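Long-range contacts in polymerase X (Deinococcus radiodurans, PDB 2W9M), which probably catalyses template-directed DNA synthesis as a family X DNA polymerase and carries a zinc-binding PHP domain in addition to its polymerase part: residues D326-I331 and G355-G360; T336-G341 and A362-A367; S343-A348 and A392-V397; R378-L383 and L417-Y422. All coordinates share one frame; numbering follows the deposited sequence.

Contact 1: D326-I331 and G355-G360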
loop_
_atom_site.group_PDB
_atom_site.type_symbol
_atom_site.label_atom_id
_atom_site.label_comp_id
_atom_site.label_asym_id
_atom_site.label_seq_id
_atom_site.Cartn_x
_atom_site.Cartn_y
_atom_site.Cartn_z
ATOM N N ASP A 326 -4.587 12.778 -12.530
ATOM C CA ASP A 326 -4.967 13.986 -11.799
ATOM C C ASP A 326 -4.012 14.272 -10.647
ATOM O O ASP A 326 -4.141 15.279 -9.955
ATOM C CB ASP A 326 -6.384 13.854 -11.245
ATOM C CG ASP A 326 -7.435 13.871 -12.329
ATOM O OD1 ASP A 326 -7.348 14.732 -13.230
ATOM O OD2 ASP A 326 -8.353 13.022 -12.278
ATOM N N LEU A 327 -3.061 13.372 -10.434
ATOM C CA LEU A 327 -2.126 13.515 -9.331
ATOM C C LEU A 327 -0.877 14.269 -9.777
ATOM O O LEU A 327 0.131 13.664 -10.135
ATOM C CB LEU A 327 -1.755 12.141 -8.771
ATOM C CG LEU A 327 -2.665 11.511 -7.708
ATOM C CD1 LEU A 327 -4.131 11.879 -7.896
ATOM C CD2 LEU A 327 -2.477 10.002 -7.703
ATOM N N ARG A 328 -0.954 15.592 -9.758
ATOM C CA ARG A 328 0.182 16.421 -10.141
ATOM C C ARG A 328 1.311 16.305 -9.123
ATOM O O ARG A 328 2.479 16.178 -9.488
ATOM C CB ARG A 328 -0.245 17.881 -10.292
ATOM C CG ARG A 328 -1.253 18.123 -11.407
ATOM C CD ARG A 328 -1.413 19.611 -11.670
ATOM N NE ARG A 328 -2.409 19.901 -12.699
ATOM C CZ ARG A 328 -2.819 21.126 -13.017
ATOM N NH1 ARG A 328 -2.318 22.182 -12.384
ATOM N NH2 ARG A 328 -3.732 21.300 -13.967
ATOM N N GLY A 329 0.960 16.343 -7.845
ATOM C CA GLY A 329 1.949 16.281 -6.788
ATOM C C GLY A 329 2.051 14.906 -6.163
ATOM O O GLY A 329 1.060 14.375 -5.660
ATOM N N MET A 330 3.249 14.331 -6.197
ATOM C CA MET A 330 3.497 13.026 -5.587
ATOM C C MET A 330 4.214 13.173 -4.248
ATOM O O MET A 330 5.441 13.110 -4.177
ATOM C CB MET A 330 4.305 12.138 -6.534
ATOM C CG MET A 330 3.565 11.770 -7.813
ATOM S SD MET A 330 2.466 10.348 -7.627
ATOM C CE MET A 330 1.193 11.014 -6.554
ATOM N N ILE A 331 3.444 13.369 -3.184
ATOM C CA ILE A 331 4.035 13.668 -1.884
ATOM C C ILE A 331 4.138 12.439 -0.989
ATOM O O ILE A 331 3.588 11.377 -1.300
ATOM C CB ILE A 331 3.274 14.791 -1.145
ATOM C CG1 ILE A 331 1.876 14.319 -0.738
ATOM C CG2 ILE A 331 3.213 16.051 -2.007
ATOM C CD1 ILE A 331 1.096 15.347 0.069
ATOM N N GLY A 355 4.655 11.172 -15.472
ATOM C CA GLY A 355 3.677 12.137 -15.941
ATOM C C GLY A 355 3.174 13.121 -14.904
ATOM O O GLY A 355 2.206 13.838 -15.143
ATOM N N HIS A 356 3.825 13.162 -13.747
ATOM C CA HIS A 356 3.386 14.047 -12.675
ATOM C C HIS A 356 4.179 15.349 -12.695
ATOM O O HIS A 356 5.075 15.525 -13.520
ATOM C CB HIS A 356 3.489 13.348 -11.317
ATOM C CG HIS A 356 2.848 11.993 -11.288
ATOM N ND1 HIS A 356 1.483 11.813 -11.353
ATOM C CD2 HIS A 356 3.386 10.752 -11.205
ATOM C CE1 HIS A 356 1.208 10.521 -11.312
ATOM N NE2 HIS A 356 2.345 9.856 -11.224
ATOM N N GLU A 357 3.850 16.258 -11.786
ATOM C CA GLU A 357 4.405 17.605 -11.822
ATOM C C GLU A 357 5.535 17.846 -10.821
ATOM O O GLU A 357 6.553 18.433 -11.174
ATOM C CB GLU A 357 3.296 18.638 -11.627
ATOM C CG GLU A 357 3.791 20.065 -11.493
ATOM C CD GLU A 357 2.659 21.076 -11.515
ATOM O OE1 GLU A 357 2.788 22.118 -10.831
ATOM O OE2 GLU A 357 1.645 20.824 -12.211
ATOM N N PHE A 358 5.364 17.402 -9.581
ATOM C CA PHE A 358 6.384 17.642 -8.562
ATOM C C PHE A 358 6.463 16.532 -7.511
ATOM O O PHE A 358 5.525 15.755 -7.338
ATOM C CB PHE A 358 6.194 19.019 -7.902
ATOM C CG PHE A 358 4.981 19.113 -7.013
ATOM C CD1 PHE A 358 3.730 19.385 -7.547
ATOM C CD2 PHE A 358 5.093 18.944 -5.641
ATOM C CE1 PHE A 358 2.611 19.477 -6.730
ATOM C CE2 PHE A 358 3.979 19.035 -4.818
ATOM C CZ PHE A 358 2.739 19.299 -5.366
ATOM N N LEU A 359 7.601 16.467 -6.823
ATOM C CA LEU A 359 7.849 15.428 -5.827
ATOM C C LEU A 359 7.790 15.983 -4.414
ATOM O O LEU A 359 8.331 17.047 -4.128
ATOM C CB LEU A 359 9.217 14.781 -6.052
ATOM C CG LEU A 359 9.690 13.785 -4.987
ATOM C CD1 LEU A 359 9.022 12.427 -5.161
ATOM C CD2 LEU A 359 11.201 13.640 -5.036
ATOM N N GLY A 360 7.134 15.244 -3.530
ATOM C CA GLY A 360 7.080 15.601 -2.129
ATOM C C GLY A 360 7.990 14.723 -1.295
ATOM O O GLY A 360 7.741 13.532 -1.106
#

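Contact 2: T336-G341 and A362-A367. With ZN (zinc ion), chain C.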
loop_
_atom_site.group_PDB
_atom_site.type_symbol
_atom_site.label_atom_id
_atom_site.label_comp_id
_atom_site.label_asym_id
_atom_site.label_seq_id
_atom_site.Cartn_x
_atom_site.Cartn_y
_atom_site.Cartn_z
ATOM N N THR A 336 17.066 7.640 -0.000
ATOM C CA THR A 336 18.232 7.050 0.644
ATOM C C THR A 336 18.561 7.684 2.001
ATOM O O THR A 336 19.126 7.025 2.875
ATOM C CB THR A 336 19.448 7.110 -0.296
ATOM O OG1 THR A 336 19.565 5.859 -0.987
ATOM C CG2 THR A 336 20.725 7.377 0.482
ATOM N N TRP A 337 18.193 8.954 2.179
ATOM C CA TRP A 337 18.375 9.643 3.459
ATOM C C TRP A 337 17.728 8.885 4.617
ATOM O O TRP A 337 18.215 8.919 5.747
ATOM C CB TRP A 337 17.790 11.058 3.398
ATOM C CG TRP A 337 18.610 12.011 2.603
ATOM C CD1 TRP A 337 18.537 12.234 1.258
ATOM C CD2 TRP A 337 19.632 12.876 3.099
ATOM N NE1 TRP A 337 19.452 13.187 0.886
ATOM C CE2 TRP A 337 20.142 13.596 2.000
ATOM C CE3 TRP A 337 20.170 13.115 4.368
ATOM C CZ2 TRP A 337 21.163 14.535 2.129
ATOM C CZ3 TRP A 337 21.188 14.048 4.496
ATOM C CH2 TRP A 337 21.671 14.746 3.383
ATOM N N SER A 338 16.619 8.212 4.332
ATOM C CA SER A 338 15.869 7.487 5.348
ATOM C C SER A 338 15.997 5.980 5.111
ATOM O O SER A 338 17.095 5.419 5.169
ATOM C CB SER A 338 14.398 7.907 5.299
ATOM O OG SER A 338 13.752 7.682 6.535
ATOM N N ASP A 339 14.869 5.332 4.833
ATOM C CA ASP A 339 14.864 3.913 4.518
ATOM C C ASP A 339 14.406 3.646 3.084
ATOM O O ASP A 339 13.882 2.581 2.784
ATOM C CB ASP A 339 14.012 3.133 5.520
ATOM C CG ASP A 339 12.544 3.521 5.475
ATOM O OD1 ASP A 339 12.214 4.554 4.854
ATOM O OD2 ASP A 339 11.715 2.791 6.065
ATOM N N GLY A 340 14.613 4.617 2.201
ATOM C CA GLY A 340 14.339 4.432 0.787
ATOM C C GLY A 340 15.515 3.794 0.074
ATOM O O GLY A 340 16.568 3.569 0.676
ATOM N N GLY A 341 15.345 3.501 -1.210
ATOM C CA GLY A 341 16.384 2.830 -1.973
ATOM C C GLY A 341 16.971 3.660 -3.101
ATOM O O GLY A 341 17.867 3.208 -3.815
ATOM N N ALA A 362 9.671 13.312 2.098
ATOM C CA ALA A 362 9.091 12.998 3.407
ATOM C C ALA A 362 9.739 11.794 4.094
ATOM O O ALA A 362 9.086 10.776 4.321
ATOM C CB ALA A 362 7.586 12.790 3.286
ATOM N N ASP A 363 11.017 11.918 4.432
ATOM C CA ASP A 363 11.737 10.848 5.117
ATOM C C ASP A 363 11.413 10.845 6.611
ATOM O O ASP A 363 10.909 11.834 7.141
ATOM C CB ASP A 363 13.246 10.985 4.870
ATOM C CG ASP A 363 13.648 10.544 3.466
ATOM O OD1 ASP A 363 13.463 9.352 3.143
ATOM O OD2 ASP A 363 14.140 11.384 2.684
ATOM N N HIS A 364 11.685 9.730 7.286
ATOM C CA HIS A 364 11.358 9.610 8.703
ATOM C C HIS A 364 12.234 10.514 9.551
ATOM O O HIS A 364 13.228 11.066 9.075
ATOM C CB HIS A 364 11.528 8.175 9.196
ATOM C CG HIS A 364 10.812 7.162 8.368
ATOM N ND1 HIS A 364 9.504 6.802 8.603
ATOM C CD2 HIS A 364 11.223 6.431 7.308
ATOM C CE1 HIS A 364 9.139 5.894 7.716
ATOM N NE2 HIS A 364 10.162 5.653 6.919
ATOM N N SER A 365 11.873 10.625 10.825
ATOM C CA SER A 365 12.588 11.478 11.760
ATOM C C SER A 365 13.272 10.675 12.863
ATOM O O SER A 365 13.006 9.488 13.025
ATOM C CB SER A 365 11.615 12.476 12.376
ATOM O OG SER A 365 10.438 11.824 12.810
ATOM N N ARG A 366 14.165 11.340 13.595
ATOM C CA ARG A 366 14.795 10.813 14.811
ATOM C C ARG A 366 14.245 9.474 15.299
ATOM O O ARG A 366 14.902 8.441 15.188
ATOM C CB ARG A 366 14.631 11.832 15.947
ATOM C CG ARG A 366 15.857 12.653 16.292
ATOM C CD ARG A 366 16.615 12.036 17.465
ATOM N NE ARG A 366 17.818 11.320 17.047
ATOM C CZ ARG A 366 18.478 10.452 17.812
ATOM N NH1 ARG A 366 18.041 10.175 19.035
ATOM N NH2 ARG A 366 19.569 9.854 17.346
ATOM N N ALA A 367 13.035 9.511 15.851
ATOM C CA ALA A 367 12.473 8.382 16.589
ATOM C C ALA A 367 12.470 7.057 15.824
ATOM O O ALA A 367 12.674 5.996 16.416
ATOM C CB ALA A 367 11.076 8.717 17.096
HETATM ZN ZN ZN C . 9.836 4.039 5.673
#

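Contact 3: S343-A348 and A392-V397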
loop_
_atom_site.group_PDB
_atom_site.type_symbol
_atom_site.label_atom_id
_atom_site.label_comp_id
_atom_site.label_asym_id
_atom_site.label_seq_id
_atom_site.Cartn_x
_atom_site.Cartn_y
_atom_site.Cartn_z
ATOM N N SER A 343 18.035 7.915 -4.501
ATOM C CA SER A 343 18.323 9.290 -4.122
ATOM C C SER A 343 17.105 10.147 -4.417
ATOM O O SER A 343 16.199 9.720 -5.131
ATOM C CB SER A 343 19.517 9.820 -4.910
ATOM O OG SER A 343 19.159 10.048 -6.264
ATOM N N ILE A 344 17.089 11.358 -3.873
ATOM C CA ILE A 344 16.008 12.301 -4.131
ATOM C C ILE A 344 15.917 12.654 -5.616
ATOM O O ILE A 344 14.822 12.852 -6.145
ATOM C CB ILE A 344 16.167 13.591 -3.293
ATOM C CG1 ILE A 344 16.053 13.274 -1.800
ATOM C CG2 ILE A 344 15.126 14.629 -3.689
ATOM C CD1 ILE A 344 16.132 14.498 -0.914
ATOM N N ARG A 345 17.064 12.723 -6.288
ATOM C CA ARG A 345 17.081 13.044 -7.713
ATOM C C ARG A 345 16.427 11.941 -8.543
ATOM O O ARG A 345 15.615 12.229 -9.419
ATOM C CB ARG A 345 18.504 13.325 -8.220
ATOM C CG ARG A 345 18.543 13.793 -9.680
ATOM C CD ARG A 345 19.956 13.869 -10.256
ATOM N NE ARG A 345 20.616 15.146 -9.990
ATOM C CZ ARG A 345 21.512 15.341 -9.024
ATOM N NH1 ARG A 345 21.859 14.341 -8.222
ATOM N NH2 ARG A 345 22.062 16.538 -8.858
ATOM N N GLU A 346 16.777 10.686 -8.270
ATOM C CA GLU A 346 16.191 9.556 -8.989
ATOM C C GLU A 346 14.672 9.543 -8.811
ATOM O O GLU A 346 13.928 9.328 -9.768
ATOM C CB GLU A 346 16.789 8.227 -8.515
ATOM C CG GLU A 346 18.311 8.180 -8.511
ATOM C CD GLU A 346 18.861 6.834 -8.053
ATOM O OE1 GLU A 346 19.537 6.789 -7.000
ATOM O OE2 GLU A 346 18.611 5.820 -8.742
ATOM N N MET A 347 14.219 9.779 -7.582
ATOM C CA MET A 347 12.788 9.826 -7.283
ATOM C C MET A 347 12.096 10.971 -8.021
ATOM O O MET A 347 11.046 10.774 -8.627
ATOM C CB MET A 347 12.544 9.927 -5.774
ATOM C CG MET A 347 13.039 8.720 -4.983
ATOM S SD MET A 347 12.028 7.246 -5.252
ATOM C CE MET A 347 10.533 7.703 -4.387
ATOM N N ALA A 348 12.686 12.163 -7.982
ATOM C CA ALA A 348 12.119 13.310 -8.691
ATOM C C ALA A 348 12.042 13.070 -10.200
ATOM O O ALA A 348 11.002 13.299 -10.816
ATOM C CB ALA A 348 12.906 14.576 -8.387
ATOM N N ALA A 392 18.863 23.307 -10.032
ATOM C CA ALA A 392 19.046 22.553 -11.266
ATOM C C ALA A 392 17.733 22.317 -12.019
ATOM O O ALA A 392 17.719 21.667 -13.061
ATOM C CB ALA A 392 19.740 21.228 -10.976
ATOM N N GLY A 393 16.634 22.836 -11.480
ATOM C CA GLY A 393 15.360 22.796 -12.173
ATOM C C GLY A 393 14.436 21.641 -11.827
ATOM O O GLY A 393 13.472 21.387 -12.549
ATOM N N LEU A 394 14.714 20.940 -10.731
ATOM C CA LEU A 394 13.847 19.847 -10.292
ATOM C C LEU A 394 12.712 20.333 -9.386
ATOM O O LEU A 394 12.955 21.037 -8.405
ATOM C CB LEU A 394 14.654 18.759 -9.585
ATOM C CG LEU A 394 15.483 17.850 -10.490
ATOM C CD1 LEU A 394 16.062 16.709 -9.683
ATOM C CD2 LEU A 394 14.635 17.318 -11.628
ATOM N N PRO A 395 11.468 19.950 -9.714
ATOM C CA PRO A 395 10.279 20.399 -8.981
ATOM C C PRO A 395 10.089 19.606 -7.692
ATOM O O PRO A 395 9.511 18.520 -7.730
ATOM C CB PRO A 395 9.126 20.092 -9.952
ATOM C CG PRO A 395 9.772 19.571 -11.227
ATOM C CD PRO A 395 11.112 19.058 -10.828
ATOM N N ILE A 396 10.564 20.146 -6.572
ATOM C CA ILE A 396 10.508 19.450 -5.292
ATOM C C ILE A 396 9.923 20.322 -4.180
ATOM O O ILE A 396 10.126 21.536 -4.147
ATOM C CB ILE A 396 11.909 18.958 -4.845
ATOM C CG1 ILE A 396 12.589 18.168 -5.961
ATOM C CG2 ILE A 396 11.807 18.107 -3.585
ATOM C CD1 ILE A 396 13.964 17.665 -5.591
ATOM N N VAL A 397 9.194 19.680 -3.275
ATOM C CA VAL A 397 8.673 20.320 -2.077
ATOM C C VAL A 397 9.213 19.544 -0.872
ATOM O O VAL A 397 9.069 18.329 -0.795
ATOM C CB VAL A 397 7.127 20.323 -2.087
ATOM C CG1 VAL A 397 6.576 20.551 -0.698
ATOM C CG2 VAL A 397 6.603 21.379 -3.052
#

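Contact 4: R378-L383 and L417-Y422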
loop_
_atom_site.group_PDB
_atom_site.type_symbol
_atom_site.label_atom_id
_atom_site.label_comp_id
_atom_site.label_asym_id
_atom_site.label_seq_id
_atom_site.Cartn_x
_atom_site.Cartn_y
_atom_site.Cartn_z
ATOM N N ARG A 378 20.968 16.081 10.256
ATOM C CA ARG A 378 20.873 15.404 8.965
ATOM C C ARG A 378 19.735 15.966 8.113
ATOM O O ARG A 378 19.825 16.002 6.885
ATOM C CB ARG A 378 20.693 13.899 9.146
ATOM C CG ARG A 378 21.959 13.159 9.517
ATOM C CD ARG A 378 21.705 11.666 9.523
ATOM N NE ARG A 378 21.470 11.159 8.175
ATOM C CZ ARG A 378 20.546 10.255 7.865
ATOM N NH1 ARG A 378 19.745 9.765 8.804
ATOM N NH2 ARG A 378 20.414 9.854 6.608
ATOM N N LEU A 379 18.661 16.396 8.766
ATOM C CA LEU A 379 17.562 17.037 8.056
ATOM C C LEU A 379 18.030 18.336 7.409
ATOM O O LEU A 379 17.641 18.653 6.286
ATOM C CB LEU A 379 16.392 17.321 8.999
ATOM C CG LEU A 379 15.226 18.064 8.345
ATOM C CD1 LEU A 379 14.562 17.186 7.291
ATOM C CD2 LEU A 379 14.216 18.511 9.386
ATOM N N ARG A 380 18.866 19.089 8.119
ATOM C CA ARG A 380 19.374 20.345 7.581
ATOM C C ARG A 380 20.240 20.074 6.358
ATOM O O ARG A 380 20.204 20.825 5.383
ATOM C CB ARG A 380 20.144 21.136 8.642
ATOM C CG ARG A 380 19.354 21.383 9.928
ATOM C CD ARG A 380 19.489 22.822 10.423
ATOM N NE ARG A 380 20.881 23.256 10.553
ATOM C CZ ARG A 380 21.557 23.907 9.607
ATOM N NH1 ARG A 380 20.971 24.192 8.453
ATOM N NH2 ARG A 380 22.817 24.269 9.814
ATOM N N GLU A 381 21.000 18.982 6.407
ATOM C CA GLU A 381 21.801 18.553 5.264
ATOM C C GLU A 381 20.938 18.127 4.074
ATOM O O GLU A 381 21.279 18.409 2.923
ATOM C CB GLU A 381 22.763 17.430 5.660
ATOM C CG GLU A 381 23.854 17.877 6.617
ATOM C CD GLU A 381 24.923 16.817 6.839
ATOM O OE1 GLU A 381 26.121 17.147 6.698
ATOM O OE2 GLU A 381 24.569 15.658 7.153
ATOM N N GLN A 382 19.824 17.454 4.346
ATOM C CA GLN A 382 18.907 17.077 3.274
ATOM C C GLN A 382 18.336 18.320 2.595
ATOM O O GLN A 382 18.240 18.381 1.368
ATOM C CB GLN A 382 17.768 16.195 3.797
ATOM C CG GLN A 382 16.777 15.756 2.717
ATOM C CD GLN A 382 15.565 15.037 3.286
ATOM O OE1 GLN A 382 14.715 15.640 3.947
ATOM N NE2 GLN A 382 15.477 13.741 3.024
ATOM N N LEU A 383 17.965 19.311 3.402
ATOM C CA LEU A 383 17.386 20.545 2.883
ATOM C C LEU A 383 18.365 21.287 1.971
ATOM O O LEU A 383 17.960 21.859 0.958
ATOM C CB LEU A 383 16.893 21.442 4.027
ATOM C CG LEU A 383 15.633 20.943 4.758
ATOM C CD1 LEU A 383 15.408 21.690 6.061
ATOM C CD2 LEU A 383 14.399 21.045 3.867
ATOM N N LEU A 417 10.233 22.173 12.270
ATOM C CA LEU A 417 9.061 21.942 11.430
ATOM C C LEU A 417 8.753 23.168 10.580
ATOM O O LEU A 417 8.097 23.065 9.542
ATOM C CB LEU A 417 7.838 21.599 12.290
ATOM C CG LEU A 417 7.928 20.334 13.146
ATOM C CD1 LEU A 417 6.652 20.127 13.948
ATOM C CD2 LEU A 417 8.218 19.129 12.267
ATOM N N GLY A 418 9.220 24.328 11.033
ATOM C CA GLY A 418 8.965 25.583 10.343
ATOM C C GLY A 418 9.783 25.774 9.077
ATOM O O GLY A 418 9.440 26.603 8.234
ATOM N N GLU A 419 10.868 25.013 8.944
ATOM C CA GLU A 419 11.720 25.080 7.759
ATOM C C GLU A 419 11.121 24.310 6.585
ATOM O O GLU A 419 11.513 24.506 5.434
ATOM C CB GLU A 419 13.106 24.508 8.059
ATOM C CG GLU A 419 14.014 25.400 8.884
ATOM C CD GLU A 419 15.476 24.985 8.779
ATOM O OE1 GLU A 419 15.991 24.354 9.733
ATOM O OE2 GLU A 419 16.106 25.281 7.734
ATOM N N LEU A 420 10.173 23.429 6.885
ATOM C CA LEU A 420 9.626 22.518 5.888
ATOM C C LEU A 420 8.487 23.150 5.085
ATOM O O LEU A 420 7.774 24.034 5.569
ATOM C CB LEU A 420 9.159 21.226 6.567
ATOM C CG LEU A 420 10.267 20.427 7.258
ATOM C CD1 LEU A 420 9.707 19.359 8.183
ATOM C CD2 LEU A 420 11.191 19.809 6.224
ATOM N N ASP A 421 8.319 22.691 3.853
ATOM C CA ASP A 421 7.221 23.155 3.018
ATOM C C ASP A 421 5.913 22.495 3.439
ATOM O O ASP A 421 4.841 23.078 3.294
ATOM C CB ASP A 421 7.516 22.878 1.547
ATOM C CG ASP A 421 8.761 23.598 1.062
ATOM O OD1 ASP A 421 9.067 24.684 1.602
ATOM O OD2 ASP A 421 9.436 23.077 0.147
ATOM N N TYR A 422 6.015 21.276 3.963
ATOM C CA TYR A 422 4.857 20.564 4.490
ATOM C C TYR A 422 5.278 19.464 5.460
ATOM O O TYR A 422 6.380 18.927 5.361
ATOM C CB TYR A 422 3.999 19.992 3.359
ATOM C CG TYR A 422 4.521 18.702 2.778
ATOM C CD1 TYR A 422 3.818 17.512 2.932
ATOM C CD2 TYR A 422 5.712 18.671 2.072
ATOM C CE1 TYR A 422 4.292 16.326 2.398
ATOM C CE2 TYR A 422 6.190 17.497 1.536
ATOM C CZ TYR A 422 5.476 16.328 1.702
ATOM O OH TYR A 422 5.956 15.159 1.168
#

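Contact 1: D326-I331 and G355-G360
Met330 and Phe358 are joined by a nearly straight bond (174°), the Met330 N lying 2.9 Å from Phe358 O. Two residues beyond Phe358, Gly360 N reaches Met330 O at 2.8 Å, this time from well above the carbonyl plane. At the start of the ladder Arg328 O takes two donors: Glu357 N at 2.7 Å, in the plane of the carbonyl, and Phe358 N at 3.1 Å, tilted out of it. The carbonyl before it is satisfied by a side chain, since His356 ND1 donates to Leu327 O at 2.6 Å, a short but bent bond (130°). Gly329 O finds its partner outside the pair, in Asn545 ND2.

The His356 ring is also covered on one face. A bend at chi2 (-84°) turns SD of Met330 over the ring centre, 3.7 Å from the centroid, with CG beside it. An alanine in place of His356 would probably leave Leu327 O without this donor and Met330 SD without its aromatic partner. Within the ladder, CA of Gly329 sits over a face of the Phe358 ring, 3.5 Å from its centroid, in a CH-pi contact; a CB here would run into the ring. The Arg328 chain passes Glu357 OE2 with its CD, and any attraction between the charges is probably longer-range, no N-H pointing at the oxygen; Glu357 OE1 is bound by Arg549 N.

The two strands run nearly parallel, the pairing of a beta-alpha-beta unit, strand 329-333, helix 344-353 and strand 358-364, at the start of the PHP barrel.

Contact 2: T336-G341 and A362-A367
A zinc site of the PHP domain brings the loop 336-341 against the end of strand 358-364, with Asp339 and His364 holding the same ion. The carboxylate of Asp339 binds through both oxygens but unevenly: OD2 lies 2.3 Å from the zinc ion, whereas OD1 lies 2.6 Å away. From the other segment NE2 of His364 coordinates the metal at 2.1 Å, and His518 adds a further ligand. The carboxylate and imidazole planes stand 81° apart. Their ligand atoms come close, Asp339 OD1 to His364 NE2 being 3.1 Å, because the metal draws both together and not through a hydrogen bond.

Ser338 supplies the second shell. Its OG, placed anti to the backbone N by chi1 (-156°), accepts from His364 N at 3.0 Å (150°). The same oxygen lies at the edge of the imidazole, in its plane, 2.9 Å from CD2 of His364. An alanine at Ser338 would probably leave His364 N without this acceptor and the CD2 edge of the ring without its oxygen neighbour. Next to it, Asp363 faces the loop, where its OD1 accepts from Ser335 N and its OD2 lies 3.7 Å from CB of Trp337.

Metal ligands at the C-terminal ends of neighbouring parallel strands and in the loops that follow them are the arrangement of the zinc cluster of PHP phosphoesterase-like domains.

Contact 3: S343-A348 and A392-V397
The nearest CA atoms across the two segments, those of Ala348 and Leu394, are 6.9 Å apart, and the contact is made by side chains. Here helix 344-353, the crossover helix of the first beta-alpha-beta unit of the PHP barrel, covers the entry into strand 396-403. The interface is apolar. CG2 of Ile344 meets CD1 of Ile396 at 3.8 Å, the two side chains crossing obliquely. Chi2 of Ile396 is fully extended (180°), which carries CD1 out to the helix, where it also comes within 4.3 Å of Ala348 CB.

Leu394 fills the next position with a single methyl. Its CD1 touches CB of Ala348 at 4.0 Å and CG of Arg345 at 3.8 Å, so only the aliphatic base of the arginine takes part, at about a right angle to the leucine. The small side chain of Ala348 thus meets both Leu394 and Ile396. Leu389 of helix 376-391 packs on Ile344 and Arg345 as well, and Gly393 ends that helix in a Schellman motif.

At its start helix 344-353 is closed by a capping box between Ser343 and Glu346. Glu346 N donates to Ser343 OG at 3.2 Å, and in return Ser343 N donates to Glu346 OE1 at 3.1 Å, approaching from above the carboxylate plane.

Contact 4: R378-L383 and L417-Y422
Leu383 and Leu420 form the close-packed side of this contact, their CD2 methyls 4.2 Å apart and their side chains crossing at about a right angle. The same CD2 of Leu420 is met one helical turn earlier by CD1 of Leu379, at a looser 4.4 Å. One leucine methyl from the loop 417-422 is thus received by two leucines on one side of helix 376-391. The backbones stay well apart, with 8.6 Å between the CA atoms of Leu383 and Leu420, so the meeting is made by side chains alone. Leu383 also rests on Ala398 of strand 396-403.

Toward solvent the fit is weaker. Glu419, its chain extended beyond CG, brings its carboxylate beside Leu383 and Arg380, with OE2 4.0 Å from CD1 of Leu383. Its OE1 is 3.9 Å from CD of Arg380, yet the charged ends do not pair: Arg380 NH1 and Glu419 OE2 are 5.0 Å apart. Any attraction between them is therefore likely to be long-range, and both residues also touch a crystal neighbour.

Beyond the leucines, Asp421 OD2 accepts from Ala398 N, tying the loop to strand 396-403. A helix linking two neighbouring parallel strands, covered by the loop that leads into the following strand 422-426, is the outer alpha-beta layering of a PHP barrel.

Contacts 1 and 2 both use strand 358-364, one along its start and the other at its end, and both are buried. Their chemistry differs with place: contact 1 is mainly a backbone ladder, whereas contact 2 gathers polar and metal-binding side chains. Contact 3 is also largely buried but apolar, and it adds the next strand, since Leu359 of contact 1 pairs through its backbone with Pro395 and Val397. Contact 4, between the following helix and the loop before strand 422-426, is only partly buried and grades from leucines to exposed charges. That helix reaches back to contact 2, where Arg378 NH2 probably bonds Trp337 O, while Tyr422 packs against Gly360 and Ile331.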